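Local atomic coordinates of cytochrome P450 (Bacillus megaterium, PDB entry 5L92), a protein that binds heme and corticosterone and oxidises steroids, probably as a cytochrome P450 monooxygenase. Residues A[263-266]-A[267-271]; A[39-42]-A[43-46]. All coordinates share one frame; numbering follows the deposited sequence.

Contact 1 of 2, residues A[263-266]-A[267-271]; sequences ASFE and RLKRE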
# COMPACT_ATOMS: atom_id res chain seq x y z
N ALA A 263 11.08 20.10 -13.74
CA ALA A 263 12.17 20.72 -12.98
C ALA A 263 12.66 19.80 -11.87
O ALA A 263 13.86 19.74 -11.60
CB ALA A 263 11.77 22.08 -12.41
N SER A 264 11.74 19.08 -11.19
CA SER A 264 12.16 18.09 -10.20
C SER A 264 12.98 16.98 -10.84
O SER A 264 14.02 16.58 -10.32
CB SER A 264 10.95 17.49 -9.47
OG SER A 264 10.33 18.43 -8.60
N PHE A 265 12.50 16.46 -11.97
CA PHE A 265 13.21 15.42 -12.69
C PHE A 265 14.61 15.88 -13.11
O PHE A 265 15.59 15.15 -12.96
CB PHE A 265 12.35 14.99 -13.88
CG PHE A 265 12.90 13.82 -14.65
CD1 PHE A 265 13.33 12.70 -14.01
CD2 PHE A 265 12.91 13.82 -16.03
CE1 PHE A 265 13.80 11.61 -14.73
CE2 PHE A 265 13.37 12.73 -16.74
CZ PHE A 265 13.82 11.63 -16.08
N GLU A 266 14.73 17.11 -13.64
CA GLU A 266 16.06 17.55 -14.06
C GLU A 266 16.99 17.67 -12.87
O GLU A 266 18.18 17.40 -12.97
CB GLU A 266 16.01 18.89 -14.82
CG GLU A 266 15.29 18.85 -16.14
CD GLU A 266 15.70 17.69 -17.00
OE1 GLU A 266 16.87 17.64 -17.41
OE2 GLU A 266 14.85 16.81 -17.28
N ARG A 267 16.45 18.03 -11.72
CA ARG A 267 17.32 18.21 -10.57
C ARG A 267 17.76 16.86 -10.03
O ARG A 267 18.94 16.64 -9.72
CB ARG A 267 16.61 19.04 -9.52
CG ARG A 267 17.51 19.24 -8.33
CD ARG A 267 16.97 20.20 -7.31
NE ARG A 267 17.88 20.19 -6.17
CZ ARG A 267 17.54 20.48 -4.93
NH1 ARG A 267 16.28 20.84 -4.63
NH2 ARG A 267 18.46 20.41 -3.98
N LEU A 268 16.82 15.91 -9.93
CA LEU A 268 17.15 14.57 -9.50
C LEU A 268 18.28 13.97 -10.33
O LEU A 268 19.18 13.32 -9.78
CB LEU A 268 15.89 13.70 -9.57
CG LEU A 268 16.03 12.28 -9.01
CD1 LEU A 268 16.45 12.32 -7.56
CD2 LEU A 268 14.67 11.57 -9.16
N LYS A 269 18.24 14.15 -11.64
CA LYS A 269 19.30 13.64 -12.51
C LYS A 269 20.64 14.29 -12.21
O LYS A 269 21.67 13.61 -12.28
CB LYS A 269 18.94 13.86 -13.98
CG LYS A 269 17.90 12.88 -14.45
CD LYS A 269 17.55 13.07 -15.93
CE LYS A 269 16.77 14.35 -16.15
NZ LYS A 269 16.52 14.56 -17.61
N ARG A 270 20.65 15.58 -11.84
CA ARG A 270 21.92 16.21 -11.47
C ARG A 270 22.36 15.78 -10.08
O ARG A 270 23.56 15.77 -9.79
CB ARG A 270 21.82 17.74 -11.51
CG ARG A 270 21.55 18.35 -12.91
CD ARG A 270 21.61 19.90 -12.90
NE ARG A 270 20.64 20.53 -12.00
CZ ARG A 270 19.40 20.91 -12.32
NH1 ARG A 270 18.91 20.71 -13.53
NH2 ARG A 270 18.64 21.47 -11.40
N GLU A 271 21.42 15.46 -9.18
CA GLU A 271 21.70 15.20 -7.77
C GLU A 271 21.09 13.83 -7.44
O GLU A 271 19.99 13.72 -6.87
CB GLU A 271 21.16 16.31 -6.89
CG GLU A 271 21.94 17.64 -6.93
CD GLU A 271 21.24 18.78 -6.17
OE1 GLU A 271 21.19 18.75 -4.91
OE2 GLU A 271 20.71 19.72 -6.82
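Lys269 lays the end of its aliphatic chain over one face of the Phe265 ring, four residues back along the same helix. The evidence for a CH-pi contact is direct: Lys269 CE stands 3.9 Å from the centroid of the Phe265 ring, only 13° off the ring normal. The ammonium is displaced toward the rim, with Lys269 NZ 4.3 Å from that centroid, so the cation-pi component is off-centre. A bend of the lysine chain at chi3 (-70°) brings about the overlap, swinging CE and NZ back toward the preceding turn. There Lys269 NZ meets Glu266 OE2 at 2.8 Å, on the syn side of the carboxylate and somewhat out of its plane; the second oxygen, Glu266 OE1, adds a weak bond. Pro374 O also accepts from this ammonium. The glutamate and lysine chains run alongside each other in the same direction, an i to i+3 salt bridge set beside an i to i+4 aromatic contact on helix 262-270. With an alanine here instead of Lys269, the Glu266 carboxylate would probably lose its cationic mate and the Phe265 face the CE that rests on it.

Beneath these side chains run i to i+4 backbone bonds, the straightest being Leu268 N to Ser264 O at 2.9 Å, with 171° at the hydrogen. A further ion pair spans the helix end: Arg267 stretches its straight chain to Glu271, where the helical backbone ends. Arg267 NE donates to Glu271 OE2 at 2.9 Å; the acceptor lies in the guanidinium plane, although the donor approaches from above the carboxylate plane. Arg267 NH1 turns to a second acid, Asp336, while Leu268 packs on Leu258 and Ile370 of helices 247-260 and 355-372.

Contact 2 of 2, residues A[39-42]-A[43-46]; sequences QWDE and ERQV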
# COMPACT_ATOMS: atom_id res chain seq x y z
N GLN A 39 -15.58 15.27 10.61
CA GLN A 39 -16.99 15.45 10.35
C GLN A 39 -17.67 14.17 9.90
O GLN A 39 -17.08 13.31 9.23
CB GLN A 39 -17.25 16.58 9.34
CG GLN A 39 -16.99 16.34 7.88
CD GLN A 39 -17.26 17.63 7.07
OE1 GLN A 39 -16.34 18.31 6.59
NE2 GLN A 39 -18.53 18.00 6.97
N TRP A 40 -18.91 14.04 10.36
CA TRP A 40 -19.72 12.88 10.04
C TRP A 40 -20.26 13.05 8.63
O TRP A 40 -20.86 14.09 8.30
CB TRP A 40 -20.86 12.74 11.04
CG TRP A 40 -21.82 11.61 10.73
CD1 TRP A 40 -23.09 11.72 10.22
CD2 TRP A 40 -21.60 10.22 10.93
NE1 TRP A 40 -23.66 10.48 10.09
CE2 TRP A 40 -22.77 9.54 10.53
CE3 TRP A 40 -20.52 9.48 11.41
CZ2 TRP A 40 -22.90 8.16 10.58
CZ3 TRP A 40 -20.65 8.06 11.47
CH2 TRP A 40 -21.83 7.44 11.06
N ASP A 41 -20.03 12.05 7.81
CA ASP A 41 -20.59 12.00 6.47
C ASP A 41 -21.80 11.09 6.46
O ASP A 41 -21.67 9.87 6.63
CB ASP A 41 -19.59 11.52 5.42
CG ASP A 41 -20.09 11.81 4.04
OD1 ASP A 41 -20.18 13.01 3.70
OD2 ASP A 41 -20.49 10.86 3.36
N GLU A 42 -22.98 11.68 6.24
CA GLU A 42 -24.23 10.94 6.29
C GLU A 42 -24.26 9.83 5.26
O GLU A 42 -24.55 8.68 5.57
CB GLU A 42 -25.42 11.90 6.10
CG GLU A 42 -25.74 12.73 7.34
CD GLU A 42 -24.96 14.03 7.44
OE1 GLU A 42 -24.21 14.40 6.48
OE2 GLU A 42 -25.14 14.68 8.49
N GLU A 43 -23.98 10.18 4.00
CA GLU A 43 -23.97 9.20 2.92
C GLU A 43 -23.07 8.01 3.24
O GLU A 43 -23.55 6.87 3.33
CB GLU A 43 -23.51 9.89 1.62
CG GLU A 43 -23.61 9.04 0.37
CD GLU A 43 -25.02 8.56 0.11
OE1 GLU A 43 -25.93 9.42 0.01
OE2 GLU A 43 -25.22 7.34 0.03
N ARG A 44 -21.77 8.25 3.46
CA ARG A 44 -20.86 7.13 3.68
C ARG A 44 -20.88 6.60 5.10
O ARG A 44 -20.26 5.57 5.37
CB ARG A 44 -19.43 7.53 3.29
CG ARG A 44 -19.19 7.56 1.80
CD ARG A 44 -17.79 8.10 1.47
NE ARG A 44 -17.67 9.49 1.93
CZ ARG A 44 -16.83 9.91 2.88
NH1 ARG A 44 -15.95 9.09 3.46
NH2 ARG A 44 -16.84 11.19 3.22
N GLN A 45 -21.59 7.25 6.03
CA GLN A 45 -21.77 6.66 7.37
C GLN A 45 -20.42 6.51 8.10
O GLN A 45 -20.13 5.48 8.71
CB GLN A 45 -22.48 5.31 7.25
CG GLN A 45 -23.87 5.38 6.68
CD GLN A 45 -24.89 5.79 7.72
OE1 GLN A 45 -25.17 5.04 8.63
NE2 GLN A 45 -25.42 7.02 7.61
N VAL A 46 -19.58 7.54 8.04
CA VAL A 46 -18.27 7.53 8.68
C VAL A 46 -17.95 8.93 9.20
O VAL A 46 -18.46 9.93 8.69
CB VAL A 46 -17.13 7.04 7.73
CG1 VAL A 46 -17.35 5.61 7.26
CG2 VAL A 46 -16.97 7.96 6.54
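The backbone reverses between Asp41 and Val46, an antiparallel hydrogen-bonded pair in which Asp41 N donates almost straight to Val46 O at 2.8 Å, and because Gln45, at positive phi, faces Asp41 together with Val46, the geometry is that of a G1 beta bulge closing a beta hairpin.

Within the turn, Asp41 places CG anti to its backbone nitrogen (chi1 -166°), which carries the carboxylate toward the amide of Arg44. Asp41 OD2 accepts from Arg44 N at 2.9 Å, using its anti side, and is thereby tied to the loop backbone; the angle at the hydrogen is 170°. The same oxygen, Asp41 OD2, forms a salt bridge with Arg44 NE at 3.4 Å, but it stands far off the guanidinium plane, with no donor hydrogen directed at it, so charge alone draws the two together. Gln45 folds back at chi2, and its amide bonds nearly straight to the turn: Gln45 NE2 lies 2.8 Å from Glu42 O, in the carbonyl plane. Trp40 spreads its indole over the returning backbone, with Val46 N 3.6 Å above the ring plane, toward the rim.

Beyond the turn, Asp48 takes the Arg44 guanidinium in a salt bridge, and the Arg44 side chain touches Trp28 of helix 26-33. Trp47 meets Trp40 edge-to-face. The hairpin joins the edge strand 38-41 to strand 46-49 of the mixed sheet, where Val46 packs on His312 and Val314 of the adjoining strand 312-315.

How the contacts relate
Contacts 1 and 2 occupy separate parts of the chain, their centres about 42 Å apart and their nearest atoms about 30 Å apart, and share no helix or strand. Contact 2 is a surface hairpin on the mixed sheet, with Val46 its one buried residue; contact 1 is partly buried, a short helix with Ser264, Phe265 and Leu268 buried. In 263-271 side chains pair with side chains, through ion pairs and an aromatic face, above a regular helical backbone. In 39-46 side chains chiefly serve the backbone, Asp41 and Gln45 bonding to main-chain groups of an irregular turn.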